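Local atomic coordinates of chitin oligosaccahride binding protein NagB1 (PDB entry 7EHP), a protein that binds the chitin oligosaccharides N,N'-diacetylchitobiose and N,N',N''-triacetylchitotriose as an extracellular solute-binding protein, probably delivering them to a membrane transporter. Residues A[182-185]-A[186-190]; A[290-293]-A[294-298]; A[300-303]-A[304-308]; A[336-339]-A[340-343]. One frame throughout, in Å; residues are numbered along the deposited sequence.

How the contacts relate
The four contacts are local ones, each made within a single helix or at its start, and they follow one another along the chain from contact 1 to contact 4. Contacts 2 and 3 are neighbours, their centres about 13 Å apart: contact 2 caps helix 294-307, contact 3 forms its second half, and L292 CD1 packs on A300 CB at 3.8 Å. Contact 1, on helix 184-190, and contact 4, on helix 336-344, lie about 29 Å apart between centres, each well separated from the other contacts. Bound sugar lies about 8 Å from the side chain of M307 and about 11 Å from those of V185 and M341, consistent with helices packed behind a central binding site.

Contact 1: A[182-185]-A[186-190]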
loop_
_atom_site.group_PDB
_atom_site.type_symbol
_atom_site.label_atom_id
_atom_site.label_comp_id
_atom_site.label_asym_id
_atom_site.label_seq_id
_atom_site.Cartn_x
_atom_site.Cartn_y
_atom_site.Cartn_z
ATOM N N ASP A 182 -6.165 -9.598 13.318
ATOM C CA ASP A 182 -5.601 -9.767 11.978
ATOM C C ASP A 182 -5.934 -11.131 11.387
ATOM O O ASP A 182 -6.056 -11.267 10.161
ATOM C CB ASP A 182 -4.086 -9.552 12.015
ATOM C CG ASP A 182 -3.359 -10.599 12.838
ATOM O OD1 ASP A 182 -3.710 -10.806 14.015
ATOM O OD2 ASP A 182 -2.421 -11.220 12.299
ATOM N N ASP A 183 -6.118 -12.142 12.234
ATOM C CA ASP A 183 -6.465 -13.485 11.782
ATOM C C ASP A 183 -7.854 -13.554 11.122
ATOM O O ASP A 183 -8.215 -14.604 10.563
ATOM C CB ASP A 183 -6.358 -14.438 12.983
ATOM C CG ASP A 183 -6.081 -15.881 12.574
ATOM O OD1 ASP A 183 -6.855 -16.482 11.796
ATOM O OD2 ASP A 183 -5.013 -16.391 12.984
ATOM N N SER A 184 -8.623 -12.459 11.138
ATOM C CA SER A 184 -9.912 -12.446 10.451
ATOM C C SER A 184 -9.753 -12.630 8.945
ATOM O O SER A 184 -10.566 -13.312 8.304
ATOM C CB SER A 184 -10.638 -11.140 10.748
ATOM O OG SER A 184 -9.860 -10.042 10.316
ATOM N N VAL A 185 -8.716 -12.037 8.358
ATOM C CA VAL A 185 -8.631 -12.010 6.899
ATOM C C VAL A 185 -8.224 -13.388 6.365
ATOM O O VAL A 185 -8.924 -13.919 5.487
ATOM C CB VAL A 185 -7.689 -10.890 6.418
ATOM C CG1 VAL A 185 -7.787 -10.740 4.900
ATOM C CG2 VAL A 185 -8.014 -9.583 7.111
ATOM N N PRO A 186 -7.145 -14.027 6.849
ATOM C CA PRO A 186 -6.927 -15.431 6.447
ATOM C C PRO A 186 -8.123 -16.319 6.763
ATOM O O PRO A 186 -8.438 -17.245 6.004
ATOM C CB PRO A 186 -5.689 -15.821 7.268
ATOM C CG PRO A 186 -4.974 -14.547 7.471
ATOM C CD PRO A 186 -6.101 -13.611 7.807
ATOM N N GLY A 187 -8.808 -16.046 7.875
ATOM C CA GLY A 187 -10.018 -16.789 8.195
ATOM C C GLY A 187 -11.075 -16.691 7.111
ATOM O O GLY A 187 -11.734 -17.686 6.790
ATOM N N PHE A 188 -11.242 -15.496 6.524
ATOM C CA PHE A 188 -12.209 -15.319 5.438
ATOM C C PHE A 188 -11.963 -16.316 4.310
ATOM O O PHE A 188 -12.896 -16.949 3.803
ATOM C CB PHE A 188 -12.146 -13.895 4.865
ATOM C CG PHE A 188 -12.536 -12.804 5.829
ATOM C CD1 PHE A 188 -13.395 -13.048 6.886
ATOM C CD2 PHE A 188 -12.056 -11.505 5.643
ATOM C CE1 PHE A 188 -13.755 -12.028 7.764
ATOM C CE2 PHE A 188 -12.409 -10.478 6.514
ATOM C CZ PHE A 188 -13.264 -10.740 7.584
ATOM N N VAL A 189 -10.712 -16.435 3.862
ATOM C CA VAL A 189 -10.461 -17.277 2.698
ATOM C C VAL A 189 -10.423 -18.761 3.054
ATOM O O VAL A 189 -10.645 -19.600 2.174
ATOM C CB VAL A 189 -9.168 -16.866 1.969
ATOM C CG1 VAL A 189 -9.212 -15.395 1.575
ATOM C CG2 VAL A 189 -7.964 -17.149 2.825
ATOM N N ARG A 190 -10.174 -19.126 4.307
ATOM C CA ARG A 190 -10.198 -20.538 4.654
ATOM C C ARG A 190 -11.538 -20.989 5.216
ATOM O O ARG A 190 -11.723 -22.185 5.451
ATOM C CB ARG A 190 -9.050 -20.888 5.617
ATOM C CG ARG A 190 -9.038 -20.265 6.997
ATOM C CD ARG A 190 -7.831 -20.825 7.797
ATOM N NE ARG A 190 -6.549 -20.139 7.567
ATOM C CZ ARG A 190 -5.662 -20.442 6.611
ATOM N NH1 ARG A 190 -4.534 -19.745 6.517
ATOM N NH2 ARG A 190 -5.908 -21.397 5.715
HETATM O O HOH W 1 -7.244 -18.487 10.115
#
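Across the start of helix 184-190 the chain winds so that G187 N bonds to D183 O (3.1 Å) and F188 N to S184 O (2.9 Å), with V189 N reaching V185 O only weakly. P186 fits this first turn because it has no N-H to offer; its CD instead lies 3.3 Å from D182 O. The proline ring necessarily lies close to CB of the preceding V185. The F188 ring folds back along the helix: with CG anti to the carbonyl carbon (chi1 -64°), it lays one face over the carbonyl of S184, the oxygen standing 3.1 Å above the ring plane and displaced toward the rim. Its far end meets S184 CB, CZ to CB being 4.1 Å. At the exposed side a water donates to D183 OD1 (2.6 Å) and accepts from R190 NE, lying at the edge of the guanidinium plane, so the opposite charges are joined through solvent. F188 also stacks on W195 and touches Q390 of helix 379-396. Were F188 an alanine, W195 would probably lose its stacking partner and a gap open beside S184 and Q390. The whole is a short helix of about two turns, with a proline near its N-terminus, packed on helices 165-180 and 379-396 in a periplasmic-binding-protein fold.

Contact 2: A[290-293]-A[294-298]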
loop_
_atom_site.group_PDB
_atom_site.type_symbol
_atom_site.label_atom_id
_atom_site.label_comp_id
_atom_site.label_asym_id
_atom_site.label_seq_id
_atom_site.Cartn_x
_atom_site.Cartn_y
_atom_site.Cartn_z
ATOM N N ALA A 290 8.330 -14.960 -17.148
ATOM C CA ALA A 290 8.929 -16.271 -17.353
ATOM C C ALA A 290 9.559 -16.396 -18.734
ATOM O O ALA A 290 10.482 -17.195 -18.905
ATOM C CB ALA A 290 7.881 -17.362 -17.144
ATOM N N SER A 291 9.105 -15.597 -19.704
ATOM C CA SER A 291 9.569 -15.656 -21.092
ATOM C C SER A 291 10.661 -14.614 -21.323
ATOM O O SER A 291 10.439 -13.562 -21.921
ATOM C CB SER A 291 8.404 -15.430 -22.045
ATOM O OG SER A 291 7.453 -16.463 -21.927
ATOM N N LEU A 292 11.863 -14.916 -20.849
ATOM C CA LEU A 292 13.013 -14.050 -21.056
ATOM C C LEU A 292 14.038 -14.795 -21.893
ATOM O O LEU A 292 14.387 -15.937 -21.583
ATOM C CB LEU A 292 13.640 -13.603 -19.725
ATOM C CG LEU A 292 12.810 -12.673 -18.828
ATOM C CD1 LEU A 292 13.571 -12.313 -17.571
ATOM C CD2 LEU A 292 12.404 -11.436 -19.576
ATOM N N ASN A 293 14.505 -14.158 -22.957
ATOM C CA ASN A 293 15.609 -14.700 -23.732
ATOM C C ASN A 293 16.920 -14.211 -23.100
ATOM O O ASN A 293 16.931 -13.802 -21.935
ATOM C CB ASN A 293 15.414 -14.346 -25.212
ATOM C CG ASN A 293 15.519 -12.855 -25.495
ATOM O OD1 ASN A 293 16.141 -12.094 -24.754
ATOM N ND2 ASN A 293 14.908 -12.433 -26.592
ATOM N N GLU A 294 18.030 -14.222 -23.856
ATOM C CA GLU A 294 19.344 -13.989 -23.254
ATOM C C GLU A 294 19.598 -12.515 -22.933
ATOM O O GLU A 294 20.014 -12.198 -21.812
ATOM C CB GLU A 294 20.462 -14.534 -24.157
ATOM C CG GLU A 294 20.563 -13.885 -25.532
ATOM C CD GLU A 294 21.896 -14.152 -26.210
ATOM O OE1 GLU A 294 22.795 -14.736 -25.556
ATOM O OE2 GLU A 294 22.044 -13.755 -27.387
ATOM N N ARG A 295 19.403 -11.596 -23.899
ATOM C CA ARG A 295 19.557 -10.175 -23.577
ATOM C C ARG A 295 18.540 -9.766 -22.523
ATOM O O ARG A 295 18.854 -8.989 -21.615
ATOM C CB ARG A 295 19.372 -9.258 -24.799
ATOM C CG ARG A 295 20.135 -9.534 -26.087
ATOM C CD ARG A 295 21.665 -9.575 -26.017
ATOM N NE ARG A 295 22.337 -8.316 -25.682
ATOM C CZ ARG A 295 23.663 -8.200 -25.646
ATOM N NH1 ARG A 295 24.412 -9.248 -25.966
ATOM N NH2 ARG A 295 24.242 -7.049 -25.329
ATOM N N GLU A 296 17.310 -10.285 -22.642
ATOM C CA GLU A 296 16.232 -9.917 -21.731
ATOM C C GLU A 296 16.575 -10.331 -20.315
ATOM O O GLU A 296 16.464 -9.537 -19.376
ATOM C CB GLU A 296 14.915 -10.566 -22.183
ATOM C CG GLU A 296 14.277 -9.865 -23.378
ATOM C CD GLU A 296 13.120 -10.627 -24.011
ATOM O OE1 GLU A 296 12.849 -11.777 -23.610
ATOM O OE2 GLU A 296 12.478 -10.054 -24.914
ATOM N N LYS A 297 17.019 -11.574 -20.151
ATOM C CA LYS A 297 17.443 -12.034 -18.839
ATOM C C LYS A 297 18.595 -11.183 -18.320
ATOM O O LYS A 297 18.595 -10.760 -17.158
ATOM C CB LYS A 297 17.831 -13.513 -18.918
ATOM C CG LYS A 297 17.673 -14.293 -17.624
ATOM C CD LYS A 297 17.083 -15.673 -17.912
ATOM C CE LYS A 297 16.979 -16.527 -16.648
ATOM N NZ LYS A 297 16.283 -17.838 -16.904
ATOM N N LYS A 298 19.585 -10.907 -19.178
ATOM C CA LYS A 298 20.694 -10.056 -18.763
ATOM C C LYS A 298 20.190 -8.701 -18.283
ATOM O O LYS A 298 20.730 -8.131 -17.327
ATOM C CB LYS A 298 21.688 -9.861 -19.912
ATOM C CG LYS A 298 22.573 -11.056 -20.249
ATOM C CD LYS A 298 23.524 -10.689 -21.407
ATOM C CE LYS A 298 23.636 -11.800 -22.447
ATOM N NZ LYS A 298 23.934 -11.266 -23.818
#
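N293 and E296 exchange two hydrogen bonds, the reciprocal pair that defines a capping box at the N-terminus of a helix. In one direction E296 N points at N293 OD1 (3.0 Å), nearly in line with the side-chain C=O. The amide oxygen gets there because CG of N293 is turned between the backbone N and the carbonyl carbon, chi1 66°, which folds the side chain over the helix start. In the other direction N293 N donates to E296 OE1 (3.0 Å), meeting the anti side of the carboxylate 30° out of its plane. The two side chains cross at about a right angle, yet their flat ends stack, amide and carboxylate planes only 20° apart. A backbone bond from K297 N to N293 O (2.9 Å) begins the regular helical series. Apolar contact comes from L292, which reaches along the same end of the helix: its CD2 rests on E296 CB at 3.7 Å, and its CD1 approaches K297 CA. Charge plays a lesser part: E296 OE2 makes a long, weak ion pair with K63. The cap thus marks the turn at the molecular surface where the loop following strand 277-288 enters helix 294-307, with L292 packed on K63 and L83 and, on another side, R295 resting on V32 just beyond helix 15-31.

Contact 3: A[300-303]-A[304-308]; sequences AVEF and IKIMY
F303 and M307, one helical turn apart, run side by side and point the same way. M307 CB stands over one face of the phenyl ring, 4.1 Å from its centroid and 18° off the normal, a CH-pi contact, while the methyl CE bends round to F303 CZ at 3.9 Å. With CG anti to the backbone N (chi1 173°) and a bend at chi2, the methionine also places its own CG over the centre of the Y308 ring, 3.9 Å above the plane, and its chain thus touches both aromatics. F303 and Y308 cross at a slant, CE2 to CE2 at 4.1 Å. In the backbone, M307 N bonds to F303 O (2.8 Å), and Y308 OH is taken up by L113 O. F303 also meets Y286 edge-to-face and touches M28 of helix 15-31. A serine replacing F303 would probably take away the ring face under M307 CB and the edge-to-face partner of Y286, opening a gap beside M28. Among F303, M307 and Y308 the contact is mostly apolar: buried carbon and sulfur bind the end of helix 294-307 to strand 277-288 and helix 15-31, while the amides of I304 to M307 are bonded to carbonyls one turn back.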
loop_
_atom_site.group_PDB
_atom_site.type_symbol
_atom_site.label_atom_id
_atom_site.label_comp_id
_atom_site.label_asym_id
_atom_site.label_seq_id
_atom_site.Cartn_x
_atom_site.Cartn_y
_atom_site.Cartn_z
ATOM N N ALA A 300 17.151 -8.085 -17.010
ATOM C CA ALA A 300 16.465 -8.282 -15.741
ATOM C C ALA A 300 17.465 -8.443 -14.602
ATOM O O ALA A 300 17.255 -7.917 -13.504
ATOM C CB ALA A 300 15.533 -9.491 -15.837
ATOM N N VAL A 301 18.570 -9.155 -14.849
ATOM C CA VAL A 301 19.604 -9.311 -13.826
ATOM C C VAL A 301 20.221 -7.961 -13.483
ATOM O O VAL A 301 20.446 -7.635 -12.307
ATOM C CB VAL A 301 20.686 -10.304 -14.296
ATOM C CG1 VAL A 301 21.897 -10.223 -13.369
ATOM C CG2 VAL A 301 20.140 -11.714 -14.359
ATOM N N GLU A 302 20.546 -7.172 -14.508
ATOM C CA GLU A 302 21.060 -5.824 -14.272
ATOM C C GLU A 302 20.056 -4.983 -13.495
ATOM O O GLU A 302 20.426 -4.252 -12.566
ATOM C CB GLU A 302 21.396 -5.152 -15.598
ATOM C CG GLU A 302 22.695 -5.600 -16.230
ATOM C CD GLU A 302 23.862 -5.585 -15.248
ATOM O OE1 GLU A 302 24.106 -4.526 -14.622
ATOM O OE2 GLU A 302 24.550 -6.629 -15.124
ATOM N N PHE A 303 18.781 -5.063 -13.864
ATOM C CA PHE A 303 17.774 -4.307 -13.122
ATOM C C PHE A 303 17.795 -4.692 -11.649
ATOM O O PHE A 303 17.811 -3.828 -10.761
ATOM C CB PHE A 303 16.381 -4.537 -13.708
ATOM C CG PHE A 303 15.285 -3.879 -12.907
ATOM C CD1 PHE A 303 14.969 -2.548 -13.129
ATOM C CD2 PHE A 303 14.615 -4.581 -11.887
ATOM C CE1 PHE A 303 13.962 -1.911 -12.375
ATOM C CE2 PHE A 303 13.622 -3.952 -11.115
ATOM C CZ PHE A 303 13.299 -2.612 -11.376
ATOM N N ILE A 304 17.814 -5.994 -11.374
ATOM C CA ILE A 304 17.856 -6.457 -9.989
ATOM C C ILE A 304 19.101 -5.935 -9.287
ATOM O O ILE A 304 19.033 -5.429 -8.158
ATOM C CB ILE A 304 17.778 -7.990 -9.953
ATOM C CG1 ILE A 304 16.391 -8.443 -10.397
ATOM C CG2 ILE A 304 18.098 -8.503 -8.559
ATOM C CD1 ILE A 304 16.269 -9.938 -10.556
ATOM N N LYS A 305 20.251 -6.021 -9.953
ATOM C CA LYS A 305 21.499 -5.612 -9.319
ATOM C C LYS A 305 21.487 -4.128 -8.978
ATOM O O LYS A 305 22.014 -3.719 -7.938
ATOM C CB LYS A 305 22.681 -5.951 -10.230
ATOM C CG LYS A 305 24.013 -5.801 -9.535
ATOM C CD LYS A 305 25.133 -6.426 -10.338
ATOM C CE LYS A 305 26.473 -5.882 -9.863
ATOM N NZ LYS A 305 27.595 -6.253 -10.759
ATOM N N ILE A 306 20.877 -3.305 -9.830
ATOM C CA ILE A 306 20.877 -1.869 -9.582
ATOM C C ILE A 306 19.757 -1.481 -8.611
ATOM O O ILE A 306 19.999 -0.811 -7.598
ATOM C CB ILE A 306 20.778 -1.108 -10.919
ATOM C CG1 ILE A 306 21.977 -1.470 -11.805
ATOM C CG2 ILE A 306 20.731 0.393 -10.697
ATOM C CD1 ILE A 306 21.695 -1.425 -13.305
ATOM N N MET A 307 18.519 -1.906 -8.886
ATOM C CA MET A 307 17.397 -1.489 -8.035
ATOM C C MET A 307 17.562 -1.994 -6.604
ATOM O O MET A 307 17.358 -1.248 -5.638
ATOM C CB MET A 307 16.077 -1.984 -8.629
ATOM C CG MET A 307 14.825 -1.753 -7.752
ATOM S SD MET A 307 14.471 -0.006 -7.461
ATOM C CE MET A 307 13.360 0.360 -8.812
ATOM N N TYR A 308 17.939 -3.254 -6.446
ATOM C CA TYR A 308 18.001 -3.876 -5.130
ATOM C C TYR A 308 19.426 -3.771 -4.593
ATOM O O TYR A 308 20.137 -4.752 -4.383
ATOM C CB TYR A 308 17.504 -5.310 -5.209
ATOM C CG TYR A 308 16.090 -5.372 -5.717
ATOM C CD1 TYR A 308 15.024 -5.105 -4.866
ATOM C CD2 TYR A 308 15.817 -5.688 -7.046
ATOM C CE1 TYR A 308 13.719 -5.134 -5.325
ATOM C CE2 TYR A 308 14.516 -5.723 -7.517
ATOM C CZ TYR A 308 13.471 -5.450 -6.646
ATOM O OH TYR A 308 12.174 -5.494 -7.090
#

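Contact 4: A[336-339]-A[340-343]; sequences PVIR and EMIQ
M341 lies against the turn before it: its CG is 3.3 Å from V337 O, and its sulfur SD meets I338 CD1 at 4.2 Å. The torsion that swings CG anti to the carbonyl carbon, chi1 -76°, lets the extended thioether chain run back beside that carbonyl. E340 does much the same one residue earlier, its CG grazing P336 O at 3.4 Å before the straight chain carries the carboxylate on. I342 takes a similar course, CG1 lying near I338 O. All three therefore hug the backbone, which is held by a run of i to i+4 hydrogen bonds: E340 N to P336 O (2.8 Å, 170° at the hydrogen), M341 N to V337 O, I342 N to I338 O, and Q343 N to R339 O (2.7 Å). The bond to V337 O is the most bent of the four, at 142°. P336, first in the helix, has no N-H, which costs nothing where no earlier turn offers an acceptor.

Further out, V337 and M341 pack on F264 of strand 262-265, V337 also on I262, and M341 also on F123 of strand 109-125. I338 and I342 both rest on L323. The E340 carboxylate is fixed from outside at both oxygens, OE2 in a salt bridge to K126 and OE1 accepting from F264 N. One helix thus has an apolar face, made by V337, I338, M341 and I342, that covers strands of the central sheet, with a glutamate beside it whose two grips would be expected to favour its charged form and fix its rotation.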
loop_
_atom_site.group_PDB
_atom_site.type_symbol
_atom_site.label_atom_id
_atom_site.label_comp_id
_atom_site.label_asym_id
_atom_site.label_seq_id
_atom_site.Cartn_x
_atom_site.Cartn_y
_atom_site.Cartn_z
ATOM N N PRO A 336 11.697 13.756 10.585
ATOM C CA PRO A 336 10.969 13.236 11.755
ATOM C C PRO A 336 9.846 12.268 11.420
ATOM O O PRO A 336 9.714 11.238 12.092
ATOM C CB PRO A 336 10.427 14.521 12.398
ATOM C CG PRO A 336 11.466 15.527 12.073
ATOM C CD PRO A 336 11.836 15.225 10.656
ATOM N N VAL A 337 9.024 12.575 10.409
ATOM C CA VAL A 337 7.915 11.691 10.058
ATOM C C VAL A 337 8.437 10.305 9.746
ATOM O O VAL A 337 7.743 9.306 9.969
ATOM C CB VAL A 337 7.100 12.249 8.873
ATOM C CG1 VAL A 337 7.834 12.018 7.554
ATOM C CG2 VAL A 337 5.722 11.601 8.832
ATOM N N ILE A 338 9.677 10.217 9.258
ATOM C CA ILE A 338 10.260 8.922 8.944
ATOM C C ILE A 338 10.669 8.191 10.214
ATOM O O ILE A 338 10.449 6.981 10.327
ATOM C CB ILE A 338 11.445 9.079 7.973
ATOM C CG1 ILE A 338 11.012 9.789 6.683
ATOM C CG2 ILE A 338 12.041 7.711 7.647
ATOM C CD1 ILE A 338 9.886 9.118 5.932
ATOM N N ARG A 339 11.282 8.893 11.183
ATOM C CA ARG A 339 11.538 8.253 12.474
ATOM C C ARG A 339 10.227 7.757 13.058
ATOM O O ARG A 339 10.126 6.616 13.534
ATOM C CB ARG A 339 12.174 9.199 13.505
ATOM C CG ARG A 339 13.692 9.483 13.549
ATOM C CD ARG A 339 14.449 8.257 14.121
ATOM N NE ARG A 339 15.700 8.546 14.841
ATOM C CZ ARG A 339 16.891 8.693 14.275
ATOM N NH1 ARG A 339 17.977 8.937 15.017
ATOM N NH2 ARG A 339 16.980 8.731 12.954
ATOM N N GLU A 340 9.210 8.624 13.038
ATOM C CA GLU A 340 7.921 8.302 13.635
ATOM C C GLU A 340 7.287 7.090 12.963
ATOM O O GLU A 340 6.618 6.298 13.628
ATOM C CB GLU A 340 7.008 9.529 13.573
ATOM C CG GLU A 340 7.436 10.631 14.533
ATOM C CD GLU A 340 6.549 11.865 14.484
ATOM O OE1 GLU A 340 5.394 11.769 14.020
ATOM O OE2 GLU A 340 7.007 12.943 14.920
ATOM N N MET A 341 7.510 6.908 11.659
ATOM C CA MET A 341 7.023 5.706 10.981
ATOM C C MET A 341 7.824 4.464 11.357
ATOM O O MET A 341 7.247 3.387 11.531
ATOM C CB MET A 341 7.071 5.900 9.474
ATOM C CG MET A 341 5.982 6.757 8.929
ATOM S SD MET A 341 6.374 7.112 7.208
ATOM C CE MET A 341 4.788 7.583 6.717
ATOM N N ILE A 342 9.157 4.573 11.426
ATOM C CA ILE A 342 9.971 3.435 11.860
ATOM C C ILE A 342 9.647 3.083 13.303
ATOM O O ILE A 342 9.508 1.907 13.667
ATOM C CB ILE A 342 11.468 3.748 11.674
ATOM C CG1 ILE A 342 11.826 3.750 10.193
ATOM C CG2 ILE A 342 12.325 2.725 12.419
ATOM C CD1 ILE A 342 11.405 2.468 9.481
ATOM N N GLN A 343 9.518 4.106 14.143
ATOM C CA GLN A 343 9.008 3.962 15.500
ATOM C C GLN A 343 7.699 3.176 15.517
ATOM O O GLN A 343 7.582 2.149 16.195
ATOM C CB GLN A 343 8.836 5.368 16.077
ATOM C CG GLN A 343 8.299 5.528 17.472
ATOM C CD GLN A 343 8.106 7.011 17.815
ATOM O OE1 GLN A 343 8.343 7.896 16.981
ATOM N NE2 GLN A 343 7.674 7.283 19.040
#